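Local atomic coordinates of regulatory protein SWI6 (Saccharomyces cerevisiae, PDB entry 1SW6), a protein that takes part in cell-cycle-dependent transcription as the shared subunit of the SBF and MBF complexes, working with SWI4 or MBP1, and carries an ankyrin-repeat domain. Residues A[189-197]-A[260-270]; A[276-287]-A[299-307]. All coordinates share one frame; numbering follows the deposited sequence.

Interaction 1 of 2, residues A[189-197]-A[260-270]; sequences YLYPCLILE and DSILENLDLKW
Tyr-191 and Asp-260 make the polar link: the phenol OH of Tyr-191 donates to OD2 of Asp-260 at 2.5 Å, a very short bond, with OD2 at the ring edge, in its plane, while the carboxylate plane is turned 64° from the ring. CG of Tyr-191 sits between the backbone N and the carbonyl carbon (chi1 68°), which sends the ring across to Asp-260. OD1 of Asp-260 turns to the helix that follows, accepting from N of Leu-263 (3.0 Å) above the carboxylate plane, an Asx motif. CH-pi and apolar contacts follow: CG of Leu-263 stands over one face, 4.3 Å from the Tyr-191 ring centroid, CD of Pro-192 lies against the opposite face, and CG2 of Ile-262 meets the edge at CE1. Replacing Tyr-191 with an alanine would probably leave Asp-260 OD2 without its donor and open a gap between Pro-192 and Leu-263. Methyl meets methyl further along, CD1 of Ile-195 with CD1 of Ile-262 and CD1 of Leu-194 with CD1 of Leu-266, both at 3.8 Å, while CG2 of Ile-195 approaches CH2 of Trp-270, whose NE1 bonds Leu-43 O. Such burial joins the end of the second ankyrin repeat to late helices of the long third.

Interaction 2 of 2, residues A[276-287]-A[299-307]; sequences LNAQDSNGDTCL and VDALLDYGA
The fourth ankyrin repeat supplies most of this contact: Cys-286 and Leu-287, at the start of its first helix, 286-293, pack against its second helix, 296-304, and the Ala-307 end just after it, while Leu-276 and Asn-277 join from the third repeat. Leu-302 points into the interface and splits its methyls. CD1 of Leu-302 lies 3.8 Å from CA of Leu-287, and CD2 of Leu-302 is 3.9 Å from SG of Cys-286. Leu-287 reaches across because its CG is anti to the backbone N (chi1 176°), bringing CD2 of Leu-287 to 3.6 Å from CB of Ala-307 and also against Leu-303. The antiparallel helix pair and the beta-turn loop leading into it are the ankyrin pattern; here the type I turn from Asp-280 to Gly-283 forms the loop's tip. OD1 of Asp-280 accepts from N of Asn-282 (2.9 Å) and N of Asp-284 (2.8 Å), which arrive from opposite faces of the carboxylate plane, and its OD2 pairs with Arg-202. Helix 296-304 ends in a Schellman motif at Gly-306. CD2 of Leu-276 rests 3.5 Å from O of Tyr-305 in that terminus. A water bridges the two segments, accepting from ND2 of Asn-277 at 3.2 Å and donating to O of Gly-306 at 2.7 Å; OD1 of Asn-277 accepts from Asp-308 N.

How the interactions relate
Interaction 1 closes at residue 270 before interaction 2 opens at 276, so the contacts come in series along the chain. Their centres are 18 Å apart and their nearest atoms about 6 Å, without touching. Helix 268-276 links them: its start belongs to 260-270 and its far end runs into 276-287. Helix 218-234 is a common neighbour, meeting Tyr-191 and Leu-194 from interaction 1 and Leu-302 and Tyr-305 from interaction 2. Interaction 1 joins segments whose closest ends are 63 residues apart and lies nearer the chain centre; interaction 2, toward the C-terminal end, has segments 12 residues apart at the closest ends. Together they connect repeats two to four of the ankyrin domain.

Interaction 1 of 2, residues A[189-197]-A[260-270]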
ATOM      1  N   TYR A 189       0.184  21.172  10.379  1.00 34.00           N
ATOM      2  CA  TYR A 189       0.596  21.328   8.984  1.00 36.19           C
ATOM      3  C   TYR A 189      -0.433  20.857   7.950  1.00 36.24           C
ATOM      4  O   TYR A 189      -0.372  21.288   6.794  1.00 38.00           O
ATOM      5  CB  TYR A 189       1.917  20.598   8.724  1.00 37.12           C
ATOM      6  CG  TYR A 189       3.101  21.239   9.395  1.00 41.15           C
ATOM      7  CD1 TYR A 189       3.306  21.103  10.767  1.00 42.27           C
ATOM      8  CD2 TYR A 189       3.999  22.022   8.665  1.00 42.86           C
ATOM      9  CE1 TYR A 189       4.373  21.732  11.404  1.00 45.74           C
ATOM     10  CE2 TYR A 189       5.071  22.657   9.287  1.00 45.83           C
ATOM     11  CZ  TYR A 189       5.251  22.508  10.659  1.00 47.11           C
ATOM     12  OH  TYR A 189       6.306  23.139  11.284  1.00 52.00           O
ATOM     13  N   LEU A 190      -1.374  19.998   8.342  1.00 34.36           N
ATOM     14  CA  LEU A 190      -2.357  19.502   7.365  1.00 35.32           C
ATOM     15  C   LEU A 190      -3.821  19.868   7.607  1.00 35.02           C
ATOM     16  O   LEU A 190      -4.694  19.344   6.925  1.00 34.46           O
ATOM     17  CB  LEU A 190      -2.249  17.970   7.210  1.00 33.47           C
ATOM     18  CG  LEU A 190      -0.904  17.327   6.818  1.00 33.00           C
ATOM     19  CD1 LEU A 190      -1.134  15.871   6.404  1.00 33.07           C
ATOM     20  CD2 LEU A 190      -0.264  18.083   5.653  1.00 31.64           C
ATOM     21  N   TYR A 191      -4.091  20.775   8.549  1.00 34.89           N
ATOM     22  CA  TYR A 191      -5.467  21.188   8.839  1.00 35.19           C
ATOM     23  C   TYR A 191      -6.245  21.662   7.607  1.00 34.33           C
ATOM     24  O   TYR A 191      -7.470  21.526   7.560  1.00 34.77           O
ATOM     25  CB  TYR A 191      -5.489  22.286   9.921  1.00 35.13           C
ATOM     26  CG  TYR A 191      -4.899  23.611   9.485  1.00 34.64           C
ATOM     27  CD1 TYR A 191      -5.625  24.495   8.687  1.00 36.33           C
ATOM     28  CD2 TYR A 191      -3.600  23.953   9.831  1.00 37.34           C
ATOM     29  CE1 TYR A 191      -5.059  25.692   8.236  1.00 36.74           C
ATOM     30  CE2 TYR A 191      -3.025  25.138   9.391  1.00 38.26           C
ATOM     31  CZ  TYR A 191      -3.756  26.004   8.593  1.00 39.33           C
ATOM     32  OH  TYR A 191      -3.170  27.178   8.155  1.00 41.36           O
ATOM     33  N   PRO A 192      -5.558  22.232   6.593  1.00 34.89           N
ATOM     34  CA  PRO A 192      -6.345  22.663   5.434  1.00 35.06           C
ATOM     35  C   PRO A 192      -7.125  21.507   4.808  1.00 34.97           C
ATOM     36  O   PRO A 192      -8.169  21.724   4.208  1.00 36.00           O
ATOM     37  CB  PRO A 192      -5.288  23.226   4.484  1.00 35.80           C
ATOM     38  CG  PRO A 192      -4.240  23.771   5.433  1.00 35.64           C
ATOM     39  CD  PRO A 192      -4.155  22.683   6.473  1.00 34.74           C
ATOM     40  N   CYS A 193      -6.620  20.281   4.951  1.00 35.25           N
ATOM     41  CA  CYS A 193      -7.287  19.103   4.395  1.00 35.40           C
ATOM     42  C   CYS A 193      -8.597  18.780   5.112  1.00 35.02           C
ATOM     43  O   CYS A 193      -9.457  18.100   4.565  1.00 34.09           O
ATOM     44  CB  CYS A 193      -6.373  17.873   4.478  1.00 37.77           C
ATOM     45  SG  CYS A 193      -4.770  18.035   3.646  1.00 41.54           S
ATOM     46  N   LEU A 194      -8.747  19.263   6.338  1.00 34.92           N
ATOM     47  CA  LEU A 194      -9.961  19.000   7.105  1.00 34.62           C
ATOM     48  C   LEU A 194     -11.232  19.451   6.395  1.00 35.28           C
ATOM     49  O   LEU A 194     -12.309  18.934   6.672  1.00 35.09           O
ATOM     50  CB  LEU A 194      -9.891  19.693   8.465  1.00 32.66           C
ATOM     51  CG  LEU A 194      -8.825  19.175   9.416  1.00 31.81           C
ATOM     52  CD1 LEU A 194      -8.780  20.052  10.660  1.00 28.77           C
ATOM     53  CD2 LEU A 194      -9.148  17.724   9.777  1.00 32.38           C
ATOM     54  N   ILE A 195     -11.124  20.415   5.486  1.00 35.88           N
ATOM     55  CA  ILE A 195     -12.324  20.884   4.797  1.00 35.88           C
ATOM     56  C   ILE A 195     -12.587  20.165   3.478  1.00 36.52           C
ATOM     57  O   ILE A 195     -13.553  20.474   2.781  1.00 36.74           O
ATOM     58  CB  ILE A 195     -12.262  22.399   4.521  1.00 35.94           C
ATOM     59  CG1 ILE A 195     -11.268  22.690   3.396  1.00 36.41           C
ATOM     60  CG2 ILE A 195     -11.884  23.138   5.802  1.00 34.55           C
ATOM     61  CD1 ILE A 195     -11.357  24.102   2.868  1.00 38.36           C
ATOM     62  N   LEU A 196     -11.749  19.185   3.155  1.00 35.64           N
ATOM     63  CA  LEU A 196     -11.880  18.438   1.910  1.00 36.36           C
ATOM     64  C   LEU A 196     -12.726  17.152   1.980  1.00 37.85           C
ATOM     65  O   LEU A 196     -12.654  16.397   2.949  1.00 38.20           O
ATOM     66  CB  LEU A 196     -10.482  18.078   1.390  1.00 34.87           C
ATOM     67  CG  LEU A 196      -9.461  19.209   1.255  1.00 35.07           C
ATOM     68  CD1 LEU A 196      -8.095  18.647   0.821  1.00 33.22           C
ATOM     69  CD2 LEU A 196      -9.978  20.217   0.239  1.00 33.75           C
ATOM     70  N   GLU A 197     -13.522  16.913   0.935  1.00 38.63           N
ATOM     71  CA  GLU A 197     -14.331  15.697   0.821  1.00 40.71           C
ATOM     72  C   GLU A 197     -13.836  14.984  -0.439  1.00 40.76           C
ATOM     73  O   GLU A 197     -13.391  15.633  -1.382  1.00 38.61           O
ATOM     74  CB  GLU A 197     -15.825  16.021   0.672  1.00 42.44           C
ATOM     75  CG  GLU A 197     -16.184  16.847  -0.554  1.00 46.12           C
ATOM     76  CD  GLU A 197     -17.675  17.145  -0.642  1.00 48.86           C
ATOM     77  OE1 GLU A 197     -18.109  17.767  -1.636  1.00 51.65           O
ATOM     78  OE2 GLU A 197     -18.419  16.756   0.282  1.00 50.19           O
ATOM     79  N   ASP A 260      -4.727  33.252   8.285  1.00 65.89           N
ATOM     80  CA  ASP A 260      -5.300  32.188   7.458  1.00 65.62           C
ATOM     81  C   ASP A 260      -6.828  32.213   7.551  1.00 64.23           C
ATOM     82  O   ASP A 260      -7.389  32.053   8.634  1.00 63.54           O
ATOM     83  CB  ASP A 260      -4.780  30.817   7.929  1.00 66.38           C
ATOM     84  CG  ASP A 260      -5.060  29.692   6.927  1.00 66.11           C
ATOM     85  OD1 ASP A 260      -6.199  29.587   6.426  1.00 66.82           O
ATOM     86  OD2 ASP A 260      -4.138  28.901   6.649  1.00 65.38           O
ATOM     87  N   SER A 261      -7.497  32.419   6.419  1.00 62.83           N
ATOM     88  CA  SER A 261      -8.955  32.443   6.407  1.00 61.35           C
ATOM     89  C   SER A 261      -9.496  31.107   6.889  1.00 58.70           C
ATOM     90  O   SER A 261     -10.518  31.060   7.571  1.00 59.74           O
ATOM     91  CB  SER A 261      -9.492  32.733   5.003  1.00 61.97           C
ATOM     92  OG  SER A 261      -9.400  34.115   4.698  1.00 64.13           O
ATOM     93  N   ILE A 262      -8.815  30.023   6.534  1.00 55.78           N
ATOM     94  CA  ILE A 262      -9.247  28.690   6.947  1.00 52.91           C
ATOM     95  C   ILE A 262      -9.000  28.478   8.427  1.00 52.31           C
ATOM     96  O   ILE A 262      -9.920  28.183   9.192  1.00 51.24           O
ATOM     97  CB  ILE A 262      -8.501  27.562   6.175  1.00 51.56           C
ATOM     98  CG1 ILE A 262      -9.002  27.495   4.732  1.00 51.27           C
ATOM     99  CG2 ILE A 262      -8.719  26.214   6.868  1.00 48.42           C
ATOM    100  CD1 ILE A 262      -8.430  26.341   3.937  1.00 49.68           C
ATOM    101  N   LEU A 263      -7.746  28.632   8.824  1.00 51.48           N
ATOM    102  CA  LEU A 263      -7.372  28.426  10.206  1.00 52.98           C
ATOM    103  C   LEU A 263      -8.278  29.228  11.135  1.00 53.15           C
ATOM    104  O   LEU A 263      -8.717  28.726  12.161  1.00 53.55           O
ATOM    105  CB  LEU A 263      -5.901  28.806  10.407  1.00 51.99           C
ATOM    106  CG  LEU A 263      -5.206  28.144  11.593  1.00 51.96           C
ATOM    107  CD1 LEU A 263      -3.723  28.414  11.512  1.00 53.94           C
ATOM    108  CD2 LEU A 263      -5.779  28.663  12.892  1.00 53.46           C
ATOM    109  N   GLU A 264      -8.583  30.462  10.757  1.00 54.04           N
ATOM    110  CA  GLU A 264      -9.434  31.313  11.579  1.00 55.54           C
ATOM    111  C   GLU A 264     -10.880  30.830  11.641  1.00 54.27           C
ATOM    112  O   GLU A 264     -11.461  30.749  12.721  1.00 54.71           O
ATOM    113  CB  GLU A 264      -9.392  32.760  11.064  1.00 58.28           C
ATOM    114  CG  GLU A 264      -8.404  33.689  11.787  1.00 62.76           C
ATOM    115  CD  GLU A 264      -7.018  33.079  11.987  1.00 65.21           C
ATOM    116  OE1 GLU A 264      -6.865  32.233  12.897  1.00 67.37           O
ATOM    117  OE2 GLU A 264      -6.080  33.443  11.237  1.00 66.93           O
ATOM    118  N   ASN A 265     -11.459  30.500  10.491  1.00 52.82           N
ATOM    119  CA  ASN A 265     -12.853  30.049  10.448  1.00 51.43           C
ATOM    120  C   ASN A 265     -13.064  28.590  10.859  1.00 49.54           C
ATOM    121  O   ASN A 265     -14.200  28.133  10.979  1.00 49.76           O
ATOM    122  CB  ASN A 265     -13.444  30.269   9.047  1.00 53.22           C
ATOM    123  CG  ASN A 265     -13.526  31.740   8.664  1.00 55.16           C
ATOM    124  OD1 ASN A 265     -14.157  32.098   7.670  1.00 57.89           O
ATOM    125  ND2 ASN A 265     -12.884  32.596   9.448  1.00 56.74           N
ATOM    126  N   LEU A 266     -11.976  27.856  11.067  1.00 47.15           N
ATOM    127  CA  LEU A 266     -12.080  26.456  11.468  1.00 45.00           C
ATOM    128  C   LEU A 266     -12.175  26.356  12.991  1.00 43.27           C
ATOM    129  O   LEU A 266     -11.155  26.361  13.682  1.00 44.71           O
ATOM    130  CB  LEU A 266     -10.856  25.668  10.991  1.00 44.53           C
ATOM    131  CG  LEU A 266     -10.983  24.448  10.066  1.00 45.32           C
ATOM    132  CD1 LEU A 266      -9.630  23.727  10.052  1.00 44.21           C
ATOM    133  CD2 LEU A 266     -12.066  23.494  10.539  1.00 41.83           C
ATOM    134  N   ASP A 267     -13.391  26.269  13.519  1.00 39.59           N
ATOM    135  CA  ASP A 267     -13.567  26.157  14.962  1.00 36.55           C
ATOM    136  C   ASP A 267     -14.585  25.074  15.318  1.00 35.06           C
ATOM    137  O   ASP A 267     -15.095  24.367  14.445  1.00 32.08           O
ATOM    138  CB  ASP A 267     -13.974  27.513  15.564  1.00 37.55           C
ATOM    139  CG  ASP A 267     -15.254  28.067  14.958  1.00 38.16           C
ATOM    140  OD1 ASP A 267     -15.520  29.277  15.126  1.00 40.76           O
ATOM    141  OD2 ASP A 267     -15.998  27.300  14.322  1.00 38.41           O
ATOM    142  N   LEU A 268     -14.873  24.944  16.606  1.00 33.00           N
ATOM    143  CA  LEU A 268     -15.791  23.920  17.062  1.00 32.68           C
ATOM    144  C   LEU A 268     -17.167  23.997  16.406  1.00 32.61           C
ATOM    145  O   LEU A 268     -17.687  22.986  15.916  1.00 31.61           O
ATOM    146  CB  LEU A 268     -15.919  23.972  18.588  1.00 30.09           C
ATOM    147  CG  LEU A 268     -16.879  22.927  19.174  1.00 30.88           C
ATOM    148  CD1 LEU A 268     -16.412  21.521  18.815  1.00 29.45           C
ATOM    149  CD2 LEU A 268     -16.959  23.094  20.681  1.00 29.68           C
ATOM    150  N   LYS A 269     -17.765  25.184  16.376  1.00 32.87           N
ATOM    151  CA  LYS A 269     -19.073  25.279  15.764  1.00 32.88           C
ATOM    152  C   LYS A 269     -19.035  24.959  14.258  1.00 32.84           C
ATOM    153  O   LYS A 269     -20.024  24.466  13.689  1.00 29.93           O
ATOM    154  CB  LYS A 269     -19.696  26.652  16.041  1.00 33.98           C
ATOM    155  CG  LYS A 269     -18.909  27.863  15.617  1.00 34.93           C
ATOM    156  CD  LYS A 269     -19.657  29.100  16.113  1.00 37.43           C
ATOM    157  CE  LYS A 269     -18.991  30.390  15.691  1.00 37.89           C
ATOM    158  NZ  LYS A 269     -17.650  30.529  16.312  1.00 39.49           N
ATOM    159  N   TRP A 270     -17.899  25.219  13.612  1.00 32.03           N
ATOM    160  CA  TRP A 270     -17.787  24.914  12.188  1.00 33.85           C
ATOM    161  C   TRP A 270     -17.776  23.402  12.010  1.00 33.82           C
ATOM    162  O   TRP A 270     -18.422  22.879  11.110  1.00 35.64           O
ATOM    163  CB  TRP A 270     -16.503  25.474  11.572  1.00 32.55           C
ATOM    164  CG  TRP A 270     -16.496  25.322  10.066  1.00 35.24           C
ATOM    165  CD1 TRP A 270     -16.989  26.214   9.148  1.00 36.73           C
ATOM    166  CD2 TRP A 270     -16.037  24.187   9.310  1.00 35.20           C
ATOM    167  NE1 TRP A 270     -16.867  25.705   7.875  1.00 36.23           N
ATOM    168  CE2 TRP A 270     -16.285  24.466   7.945  1.00 35.71           C
ATOM    169  CE3 TRP A 270     -15.444  22.964   9.654  1.00 36.44           C
ATOM    170  CZ2 TRP A 270     -15.954  23.565   6.919  1.00 37.76           C
ATOM    171  CZ3 TRP A 270     -15.114  22.061   8.629  1.00 37.54           C
ATOM    172  CH2 TRP A 270     -15.374  22.373   7.279  1.00 37.11           C
TER

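Interaction 2 of 2, residues A[276-287]-A[299-307]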
ATOM      1  N   LEU A 276     -19.400  17.097  11.439  1.00 34.80           N
ATOM      2  CA  LEU A 276     -19.936  16.080  12.320  1.00 33.94           C
ATOM      3  C   LEU A 276     -21.123  15.314  11.769  1.00 35.45           C
ATOM      4  O   LEU A 276     -21.139  14.089  11.841  1.00 35.29           O
ATOM      5  CB  LEU A 276     -20.286  16.674  13.690  1.00 33.42           C
ATOM      6  CG  LEU A 276     -20.839  15.673  14.725  1.00 35.86           C
ATOM      7  CD1 LEU A 276     -19.846  14.530  14.949  1.00 34.81           C
ATOM      8  CD2 LEU A 276     -21.117  16.386  16.050  1.00 35.12           C
ATOM      9  N   ASN A 277     -22.099  16.025  11.218  1.00 34.71           N
ATOM     10  CA  ASN A 277     -23.302  15.392  10.680  1.00 37.39           C
ATOM     11  C   ASN A 277     -23.398  15.454   9.154  1.00 38.54           C
ATOM     12  O   ASN A 277     -24.488  15.341   8.599  1.00 38.45           O
ATOM     13  CB  ASN A 277     -24.552  16.038  11.298  1.00 36.51           C
ATOM     14  CG  ASN A 277     -24.539  15.995  12.821  1.00 36.39           C
ATOM     15  OD1 ASN A 277     -24.497  14.923  13.425  1.00 35.43           O
ATOM     16  ND2 ASN A 277     -24.570  17.165  13.447  1.00 35.55           N
ATOM     17  N   ALA A 278     -22.262  15.625   8.482  1.00 38.86           N
ATOM     18  CA  ALA A 278     -22.235  15.686   7.023  1.00 39.73           C
ATOM     19  C   ALA A 278     -22.585  14.326   6.416  1.00 41.63           C
ATOM     20  O   ALA A 278     -22.211  13.278   6.949  1.00 41.37           O
ATOM     21  CB  ALA A 278     -20.850  16.118   6.549  1.00 40.57           C
ATOM     22  N   GLN A 279     -23.284  14.339   5.286  1.00 42.25           N
ATOM     23  CA  GLN A 279     -23.672  13.098   4.630  1.00 43.78           C
ATOM     24  C   GLN A 279     -22.847  12.849   3.387  1.00 44.38           C
ATOM     25  O   GLN A 279     -22.585  13.775   2.622  1.00 44.03           O
ATOM     26  CB  GLN A 279     -25.151  13.146   4.253  1.00 44.34           C
ATOM     27  CG  GLN A 279     -26.091  13.039   5.438  1.00 46.39           C
ATOM     28  CD  GLN A 279     -27.524  13.359   5.062  1.00 47.65           C
ATOM     29  OE1 GLN A 279     -27.877  14.519   4.877  1.00 49.41           O
ATOM     30  NE2 GLN A 279     -28.351  12.330   4.936  1.00 47.16           N
ATOM     31  N   ASP A 280     -22.432  11.599   3.189  1.00 45.64           N
ATOM     32  CA  ASP A 280     -21.650  11.251   2.014  1.00 47.06           C
ATOM     33  C   ASP A 280     -22.608  10.987   0.859  1.00 47.98           C
ATOM     34  O   ASP A 280     -23.794  11.306   0.955  1.00 47.83           O
ATOM     35  CB  ASP A 280     -20.770  10.020   2.281  1.00 46.39           C
ATOM     36  CG  ASP A 280     -21.572   8.739   2.459  1.00 46.20           C
ATOM     37  OD1 ASP A 280     -22.820   8.782   2.448  1.00 47.23           O
ATOM     38  OD2 ASP A 280     -20.940   7.672   2.615  1.00 47.26           O
ATOM     39  N   SER A 281     -22.100  10.395  -0.221  1.00 49.03           N
ATOM     40  CA  SER A 281     -22.918  10.116  -1.403  1.00 50.46           C
ATOM     41  C   SER A 281     -24.059   9.133  -1.196  1.00 50.61           C
ATOM     42  O   SER A 281     -25.022   9.131  -1.967  1.00 51.07           O
ATOM     43  CB  SER A 281     -22.035   9.639  -2.557  1.00 50.34           C
ATOM     44  OG  SER A 281     -21.386  10.743  -3.161  1.00 53.13           O
ATOM     45  N   ASN A 282     -23.950   8.291  -0.173  1.00 50.55           N
ATOM     46  CA  ASN A 282     -25.003   7.327   0.127  1.00 50.11           C
ATOM     47  C   ASN A 282     -25.978   8.005   1.080  1.00 49.69           C
ATOM     48  O   ASN A 282     -27.043   7.472   1.387  1.00 49.53           O
ATOM     49  CB  ASN A 282     -24.427   6.062   0.784  1.00 50.01           C
ATOM     50  CG  ASN A 282     -23.379   5.375  -0.082  1.00 52.11           C
ATOM     51  OD1 ASN A 282     -23.458   5.413  -1.309  1.00 53.90           O
ATOM     52  ND2 ASN A 282     -22.401   4.730   0.555  1.00 49.95           N
ATOM     53  N   GLY A 283     -25.602   9.196   1.539  1.00 49.40           N
ATOM     54  CA  GLY A 283     -26.440   9.934   2.468  1.00 47.44           C
ATOM     55  C   GLY A 283     -26.156   9.534   3.906  1.00 46.05           C
ATOM     56  O   GLY A 283     -26.931   9.855   4.807  1.00 46.80           O
ATOM     57  N   ASP A 284     -25.046   8.830   4.113  1.00 43.54           N
ATOM     58  CA  ASP A 284     -24.639   8.374   5.442  1.00 43.18           C
ATOM     59  C   ASP A 284     -23.781   9.385   6.180  1.00 41.87           C
ATOM     60  O   ASP A 284     -22.887  10.008   5.591  1.00 40.73           O
ATOM     61  CB  ASP A 284     -23.792   7.096   5.376  1.00 44.26           C
ATOM     62  CG  ASP A 284     -24.598   5.861   5.038  1.00 47.00           C
ATOM     63  OD1 ASP A 284     -25.726   5.725   5.557  1.00 46.60           O
ATOM     64  OD2 ASP A 284     -24.081   5.012   4.273  1.00 46.83           O
ATOM     65  N   THR A 285     -24.044   9.528   7.474  1.00 38.80           N
ATOM     66  CA  THR A 285     -23.233  10.391   8.308  1.00 37.57           C
ATOM     67  C   THR A 285     -22.195   9.401   8.850  1.00 38.19           C
ATOM     68  O   THR A 285     -22.394   8.188   8.744  1.00 36.16           O
ATOM     69  CB  THR A 285     -24.033  10.953   9.473  1.00 35.55           C
ATOM     70  OG1 THR A 285     -24.628   9.878  10.196  1.00 33.79           O
ATOM     71  CG2 THR A 285     -25.103  11.900   8.977  1.00 34.60           C
ATOM     72  N   CYS A 286     -21.096   9.885   9.419  1.00 37.76           N
ATOM     73  CA  CYS A 286     -20.118   8.946   9.938  1.00 37.09           C
ATOM     74  C   CYS A 286     -20.784   8.114  11.036  1.00 36.63           C
ATOM     75  O   CYS A 286     -20.480   6.934  11.218  1.00 37.66           O
ATOM     76  CB  CYS A 286     -18.860   9.675  10.444  1.00 38.25           C
ATOM     77  SG  CYS A 286     -19.041  10.859  11.805  1.00 38.58           S
ATOM     78  N   LEU A 287     -21.731   8.715  11.740  1.00 35.75           N
ATOM     79  CA  LEU A 287     -22.439   7.997  12.795  1.00 35.40           C
ATOM     80  C   LEU A 287     -23.234   6.812  12.241  1.00 35.62           C
ATOM     81  O   LEU A 287     -23.285   5.750  12.865  1.00 33.81           O
ATOM     82  CB  LEU A 287     -23.396   8.937  13.535  1.00 34.15           C
ATOM     83  CG  LEU A 287     -24.257   8.274  14.607  1.00 35.51           C
ATOM     84  CD1 LEU A 287     -23.358   7.655  15.684  1.00 34.54           C
ATOM     85  CD2 LEU A 287     -25.214   9.305  15.203  1.00 33.39           C
ATOM     86  N   VAL A 299     -19.198   4.624  18.475  1.00 40.44           N
ATOM     87  CA  VAL A 299     -20.579   5.081  18.338  1.00 38.85           C
ATOM     88  C   VAL A 299     -20.887   6.022  19.510  1.00 38.53           C
ATOM     89  O   VAL A 299     -21.438   7.108  19.321  1.00 37.31           O
ATOM     90  CB  VAL A 299     -21.581   3.913  18.399  1.00 38.21           C
ATOM     91  CG1 VAL A 299     -23.008   4.460  18.517  1.00 37.10           C
ATOM     92  CG2 VAL A 299     -21.438   3.041  17.173  1.00 37.57           C
ATOM     93  N   ASP A 300     -20.536   5.594  20.720  1.00 38.31           N
ATOM     94  CA  ASP A 300     -20.774   6.403  21.912  1.00 39.63           C
ATOM     95  C   ASP A 300     -19.947   7.682  21.904  1.00 38.39           C
ATOM     96  O   ASP A 300     -20.439   8.734  22.294  1.00 37.40           O
ATOM     97  CB  ASP A 300     -20.471   5.600  23.178  1.00 42.65           C
ATOM     98  CG  ASP A 300     -21.525   4.532  23.463  1.00 48.53           C
ATOM     99  OD1 ASP A 300     -21.326   3.752  24.421  1.00 49.70           O
ATOM    100  OD2 ASP A 300     -22.549   4.471  22.735  1.00 49.36           O
ATOM    101  N   ALA A 301     -18.693   7.595  21.465  1.00 36.83           N
ATOM    102  CA  ALA A 301     -17.847   8.789  21.419  1.00 36.10           C
ATOM    103  C   ALA A 301     -18.506   9.844  20.521  1.00 35.67           C
ATOM    104  O   ALA A 301     -18.607  11.016  20.897  1.00 34.32           O
ATOM    105  CB  ALA A 301     -16.474   8.438  20.898  1.00 34.45           C
ATOM    106  N   LEU A 302     -18.964   9.418  19.342  1.00 33.94           N
ATOM    107  CA  LEU A 302     -19.619  10.324  18.402  1.00 34.31           C
ATOM    108  C   LEU A 302     -20.925  10.897  18.947  1.00 34.52           C
ATOM    109  O   LEU A 302     -21.239  12.068  18.713  1.00 33.94           O
ATOM    110  CB  LEU A 302     -19.927   9.613  17.085  1.00 33.43           C
ATOM    111  CG  LEU A 302     -18.809   9.388  16.075  1.00 33.78           C
ATOM    112  CD1 LEU A 302     -19.363   8.563  14.932  1.00 31.68           C
ATOM    113  CD2 LEU A 302     -18.263  10.732  15.577  1.00 32.42           C
ATOM    114  N   LEU A 303     -21.697  10.063  19.635  1.00 34.25           N
ATOM    115  CA  LEU A 303     -22.961  10.512  20.195  1.00 34.86           C
ATOM    116  C   LEU A 303     -22.689  11.568  21.253  1.00 34.59           C
ATOM    117  O   LEU A 303     -23.398  12.583  21.329  1.00 32.83           O
ATOM    118  CB  LEU A 303     -23.735   9.330  20.795  1.00 34.79           C
ATOM    119  CG  LEU A 303     -24.461   8.438  19.770  1.00 36.26           C
ATOM    120  CD1 LEU A 303     -24.997   7.193  20.457  1.00 37.44           C
ATOM    121  CD2 LEU A 303     -25.600   9.219  19.107  1.00 33.96           C
ATOM    122  N   ASP A 304     -21.654  11.337  22.059  1.00 34.56           N
ATOM    123  CA  ASP A 304     -21.297  12.281  23.109  1.00 35.10           C
ATOM    124  C   ASP A 304     -20.802  13.611  22.551  1.00 33.99           C
ATOM    125  O   ASP A 304     -20.808  14.617  23.254  1.00 33.40           O
ATOM    126  CB  ASP A 304     -20.242  11.682  24.042  1.00 38.24           C
ATOM    127  CG  ASP A 304     -20.810  10.577  24.929  1.00 41.50           C
ATOM    128  OD1 ASP A 304     -22.035  10.332  24.867  1.00 41.46           O
ATOM    129  OD2 ASP A 304     -20.035   9.956  25.688  1.00 44.01           O
ATOM    130  N   TYR A 305     -20.369  13.620  21.294  1.00 31.42           N
ATOM    131  CA  TYR A 305     -19.903  14.856  20.687  1.00 32.85           C
ATOM    132  C   TYR A 305     -21.106  15.559  20.065  1.00 33.66           C
ATOM    133  O   TYR A 305     -20.991  16.674  19.543  1.00 32.92           O
ATOM    134  CB  TYR A 305     -18.820  14.582  19.637  1.00 32.62           C
ATOM    135  CG  TYR A 305     -17.417  14.339  20.203  1.00 32.19           C
ATOM    136  CD1 TYR A 305     -16.632  13.278  19.742  1.00 32.59           C
ATOM    137  CD2 TYR A 305     -16.871  15.184  21.177  1.00 31.21           C
ATOM    138  CE1 TYR A 305     -15.324  13.055  20.244  1.00 31.76           C
ATOM    139  CE2 TYR A 305     -15.579  14.975  21.680  1.00 32.30           C
ATOM    140  CZ  TYR A 305     -14.811  13.905  21.205  1.00 33.71           C
ATOM    141  OH  TYR A 305     -13.540  13.685  21.701  1.00 32.25           O
ATOM    142  N   GLY A 306     -22.264  14.902  20.128  1.00 32.86           N
ATOM    143  CA  GLY A 306     -23.473  15.490  19.590  1.00 33.48           C
ATOM    144  C   GLY A 306     -23.956  14.984  18.242  1.00 35.05           C
ATOM    145  O   GLY A 306     -24.874  15.576  17.667  1.00 33.32           O
ATOM    146  N   ALA A 307     -23.365  13.904  17.724  1.00 34.99           N
ATOM    147  CA  ALA A 307     -23.792  13.361  16.430  1.00 35.26           C
ATOM    148  C   ALA A 307     -25.298  13.087  16.442  1.00 36.00           C
ATOM    149  O   ALA A 307     -25.823  12.496  17.382  1.00 34.75           O
ATOM    150  CB  ALA A 307     -23.027  12.070  16.101  1.00 34.24           C
TER
HETATM  151  O   HOH W   1     -24.384  17.945  16.533  1.00 37.72           O